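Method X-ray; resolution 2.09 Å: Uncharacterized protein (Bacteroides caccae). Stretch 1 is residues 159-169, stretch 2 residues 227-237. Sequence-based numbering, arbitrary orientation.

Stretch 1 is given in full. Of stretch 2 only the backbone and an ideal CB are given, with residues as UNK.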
# COMPACT_ATOMS: atom_id res chain seq x y z
N ASP A 159 3.45 -8.31 -23.51
CA ASP A 159 4.66 -9.14 -23.42
C ASP A 159 5.11 -9.50 -21.98
O ASP A 159 5.83 -10.46 -21.82
CB ASP A 159 5.82 -8.49 -24.17
CG ASP A 159 5.70 -8.60 -25.70
OD1 ASP A 159 4.84 -9.33 -26.26
OD2 ASP A 159 6.52 -7.93 -26.34
N TYR A 160 4.66 -8.77 -20.95
CA TYR A 160 5.01 -9.08 -19.56
C TYR A 160 4.56 -10.48 -19.25
O TYR A 160 5.28 -11.25 -18.59
CB TYR A 160 4.35 -8.11 -18.56
CG TYR A 160 4.82 -8.26 -17.15
CD1 TYR A 160 4.26 -9.22 -16.33
CD2 TYR A 160 5.81 -7.44 -16.63
CE1 TYR A 160 4.72 -9.36 -15.02
CE2 TYR A 160 6.24 -7.55 -15.36
CZ TYR A 160 5.72 -8.51 -14.55
OH TYR A 160 6.18 -8.61 -13.27
N ASP A 161 3.36 -10.80 -19.72
CA ASP A 161 2.74 -12.07 -19.44
C ASP A 161 3.53 -13.23 -19.95
O ASP A 161 3.44 -14.31 -19.40
CB ASP A 161 1.37 -12.11 -20.08
CG ASP A 161 0.38 -11.15 -19.45
OD1 ASP A 161 0.72 -10.35 -18.58
OD2 ASP A 161 -0.79 -11.16 -19.83
N LYS A 162 4.31 -13.04 -21.01
CA LYS A 162 5.05 -14.16 -21.57
C LYS A 162 6.30 -14.51 -20.77
O LYS A 162 6.77 -15.65 -20.85
CB LYS A 162 5.56 -13.85 -22.98
CG LYS A 162 4.48 -13.62 -23.97
CD LYS A 162 5.14 -13.29 -25.29
CE LYS A 162 4.12 -13.01 -26.36
NZ LYS A 162 4.88 -12.78 -27.63
N ILE A 163 6.84 -13.53 -20.06
CA ILE A 163 8.15 -13.71 -19.43
C ILE A 163 8.20 -15.00 -18.58
O ILE A 163 9.10 -15.80 -18.74
CB ILE A 163 8.56 -12.49 -18.61
CG1 ILE A 163 8.80 -11.31 -19.55
CG2 ILE A 163 9.85 -12.77 -17.86
CD1 ILE A 163 8.83 -9.99 -18.87
N SER A 164 7.20 -15.22 -17.76
CA SER A 164 7.19 -16.41 -16.91
C SER A 164 6.07 -17.39 -17.28
O SER A 164 5.66 -18.19 -16.46
CB SER A 164 7.04 -16.00 -15.46
OG SER A 164 8.19 -15.35 -14.95
N ALA A 165 5.58 -17.33 -18.52
CA ALA A 165 4.55 -18.30 -19.01
C ALA A 165 5.02 -19.71 -18.75
O ALA A 165 6.13 -20.05 -19.03
CB ALA A 165 4.28 -18.12 -20.54
N GLY A 166 4.19 -20.53 -18.17
CA GLY A 166 4.61 -21.88 -17.87
C GLY A 166 4.90 -22.04 -16.39
O GLY A 166 4.80 -23.14 -15.90
N ASN A 167 5.17 -20.96 -15.65
CA ASN A 167 5.51 -21.11 -14.24
C ASN A 167 4.49 -20.55 -13.25
O ASN A 167 4.72 -20.64 -12.05
CB ASN A 167 6.88 -20.47 -14.00
CG ASN A 167 7.99 -21.29 -14.59
OD1 ASN A 167 7.88 -22.47 -14.62
ND2 ASN A 167 9.01 -20.66 -15.09
N TYR A 168 3.39 -20.00 -13.75
CA TYR A 168 2.35 -19.48 -12.89
C TYR A 168 1.53 -20.62 -12.26
O TYR A 168 1.36 -21.64 -12.86
CB TYR A 168 1.42 -18.54 -13.68
CG TYR A 168 2.06 -17.19 -13.98
CD1 TYR A 168 2.23 -16.26 -12.97
CD2 TYR A 168 2.55 -16.89 -15.22
CE1 TYR A 168 2.81 -15.04 -13.21
CE2 TYR A 168 3.18 -15.63 -15.49
CZ TYR A 168 3.30 -14.72 -14.46
OH TYR A 168 3.87 -13.51 -14.66
N THR A 169 1.02 -20.40 -11.06
CA THR A 169 0.10 -21.36 -10.43
C THR A 169 -1.12 -20.59 -9.94
O THR A 169 -1.15 -20.16 -8.78
CB THR A 169 0.78 -22.16 -9.30
OG1 THR A 169 1.34 -21.27 -8.33
CG2 THR A 169 1.89 -23.04 -9.89
N UNK A 227 18.06 -12.45 -13.74
CA UNK A 227 17.76 -11.83 -15.02
C UNK A 227 16.26 -11.72 -15.30
O UNK A 227 15.85 -10.80 -16.01
CB UNK A 227 18.43 -12.62 -16.14
N UNK A 228 15.46 -12.69 -14.82
CA UNK A 228 14.03 -12.64 -15.03
C UNK A 228 13.37 -11.46 -14.24
O UNK A 228 12.56 -10.71 -14.79
CB UNK A 228 13.41 -13.98 -14.62
N UNK A 229 13.76 -11.31 -12.99
CA UNK A 229 13.31 -10.20 -12.18
C UNK A 229 13.79 -8.87 -12.77
O UNK A 229 12.99 -7.91 -12.86
CB UNK A 229 13.80 -10.36 -10.74
N UNK A 230 15.05 -8.83 -13.21
CA UNK A 230 15.58 -7.64 -13.86
C UNK A 230 14.74 -7.24 -15.09
O UNK A 230 14.38 -6.08 -15.26
CB UNK A 230 17.03 -7.88 -14.27
N UNK A 231 14.38 -8.21 -15.91
CA UNK A 231 13.59 -7.92 -17.11
C UNK A 231 12.19 -7.37 -16.76
O UNK A 231 11.72 -6.40 -17.38
CB UNK A 231 13.46 -9.19 -17.96
N UNK A 232 11.53 -8.00 -15.78
CA UNK A 232 10.22 -7.54 -15.31
C UNK A 232 10.27 -6.13 -14.76
O UNK A 232 9.44 -5.25 -15.12
CB UNK A 232 9.68 -8.49 -14.24
N UNK A 233 11.28 -5.88 -13.94
CA UNK A 233 11.43 -4.54 -13.36
C UNK A 233 11.72 -3.49 -14.40
O UNK A 233 11.20 -2.37 -14.29
CB UNK A 233 12.55 -4.54 -12.31
N UNK A 234 12.53 -3.81 -15.41
CA UNK A 234 12.81 -2.83 -16.44
C UNK A 234 11.52 -2.50 -17.19
O UNK A 234 11.23 -1.33 -17.51
CB UNK A 234 13.89 -3.34 -17.40
N UNK A 235 10.73 -3.53 -17.45
CA UNK A 235 9.48 -3.34 -18.17
C UNK A 235 8.47 -2.49 -17.37
O UNK A 235 7.80 -1.61 -17.91
CB UNK A 235 8.87 -4.70 -18.51
N UNK A 236 8.38 -2.75 -16.07
CA UNK A 236 7.55 -1.91 -15.17
C UNK A 236 8.04 -0.44 -15.15
O UNK A 236 7.23 0.47 -15.27
CB UNK A 236 7.57 -2.48 -13.75
N UNK A 237 9.33 -0.23 -14.95
CA UNK A 237 9.88 1.10 -15.01
C UNK A 237 9.45 1.80 -16.32
O UNK A 237 9.03 2.96 -16.30
CB UNK A 237 11.40 1.04 -14.89

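Stretch 2 is helical throughout, with i to i+4 backbone hydrogen bonds. Stretch 1 offers Tyr-160, Ile-163 and Ser-164 along its near side.

Position 227 lies out of reach of stretch 1, and its phi of -60° allows proline among others. It is Pro-227, which makes no contact here.

Position 228 points sideways. Its ideal CB is 5.0 Å from Ile-163 CG2 and 5.4 Å from Ser-164 OG, so a medium apolar side chain such as valine, isoleucine or leucine would suit. It is Ile-228. Its CG2 packs 3.7 Å from CG2 of Ile-163, and chi1 is m.

Position 229 points away and position 230 is out of reach, so stretch 1 decides neither. They are Ile-229 and Asp-230.

Position 231 points sideways, with its CB 4.8 Å from Ile-163 CD1. A short side chain would touch little; a long one could run along the isoleucine, and its end could be polar. It is Gln-231. With chi1 and chi2 both t it extends, and its NE2 comes 3.6 Å from Ile-163 CG1.

Position 232 also points sideways, but close in: its CB is 3.6 Å from Tyr-160 OH and 4.9 Å from Ile-163 CD1. Beyond them lies the hydroxyl of Ser-164. A long, slim chain with a polar end would fit, such as lysine, arginine or glutamine. It is Lys-232. After chi1 in m, the chain is t throughout. Its CD is 3.5 Å from Tyr-160 OH and its CE 3.9 Å from Ile-163 CG2. The ammonium then donates a hydrogen bond from NZ to Ser-164 OG at 2.8 Å.

Position 233 points away and position 234 is out of reach, so stretch 1 does not restrict either. They are Leu-233 and Ala-234, without contacts to stretch 1.

Position 235 points toward stretch 1. Its CB is 4.5 Å from Tyr-160 CD2 and 5.3 Å from Ile-163 CD1. A flexible apolar chain, leucine or methionine, would suit. It is Met-235, present as selenomethionine. Its SE lies at the edge of the Tyr-160 ring, 3.6 Å from the backbone N of Tyr-160 and 3.9 Å from CB of Tyr-160. Its CE reaches 4.1 Å from Ile-163 CD1. Together with Ile-228, Gln-231 and Lys-232, it forms the hole that receives Ile-163.

Position 236 points sideways, its CB 5.5 Å from Tyr-160 CE2. Small or branched apolar residues would fit. It is Val-236, whose CG2 is 4.1 Å from Tyr-160 CE2.

Position 237 is out of reach and could be polar. It is Lys-237.

Stretch 2, residues 227-237: PIIDQKLAMVK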
# COMPACT_ATOMS: atom_id res chain seq x y z
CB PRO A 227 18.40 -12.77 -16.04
CG PRO A 227 19.31 -13.63 -15.30
CD PRO A 227 18.81 -13.71 -13.91
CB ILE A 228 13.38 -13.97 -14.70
CG1 ILE A 228 13.92 -15.09 -15.61
CG2 ILE A 228 11.92 -13.87 -14.96
CD1 ILE A 228 13.65 -16.51 -15.09
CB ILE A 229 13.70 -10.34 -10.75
CG1 ILE A 229 12.98 -11.54 -10.16
CG2 ILE A 229 13.30 -9.11 -9.94
CD1 ILE A 229 13.48 -11.96 -8.81
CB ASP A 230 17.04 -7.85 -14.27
CG ASP A 230 18.00 -7.85 -13.05
OD1 ASP A 230 17.68 -7.16 -12.05
OD2 ASP A 230 19.06 -8.52 -13.11
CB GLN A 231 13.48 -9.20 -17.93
CG GLN A 231 12.68 -9.02 -19.17
CD GLN A 231 12.56 -10.31 -19.95
OE1 GLN A 231 13.10 -11.33 -19.57
NE2 GLN A 231 11.87 -10.25 -21.06
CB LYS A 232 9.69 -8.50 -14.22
CG LYS A 232 9.29 -9.84 -14.80
CD LYS A 232 8.82 -10.81 -13.72
CE LYS A 232 8.28 -12.06 -14.33
NZ LYS A 232 7.88 -13.09 -13.28
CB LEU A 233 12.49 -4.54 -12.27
CG LEU A 233 12.83 -3.19 -11.65
CD1 LEU A 233 11.69 -2.64 -10.82
CD2 LEU A 233 14.10 -3.32 -10.77
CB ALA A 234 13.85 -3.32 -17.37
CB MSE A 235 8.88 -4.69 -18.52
CG MSE A 235 7.75 -4.53 -19.55
SE MSE A 235 7.22 -6.24 -20.36
CE MSE A 235 8.83 -6.67 -21.31
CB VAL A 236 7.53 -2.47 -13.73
CG1 VAL A 236 6.76 -1.54 -12.77
CG2 VAL A 236 6.87 -3.83 -13.72
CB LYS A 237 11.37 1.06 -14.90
CG LYS A 237 11.86 0.87 -13.49
CD LYS A 237 13.42 0.83 -13.47
CE LYS A 237 13.91 0.74 -12.01
NZ LYS A 237 15.32 0.19 -11.95
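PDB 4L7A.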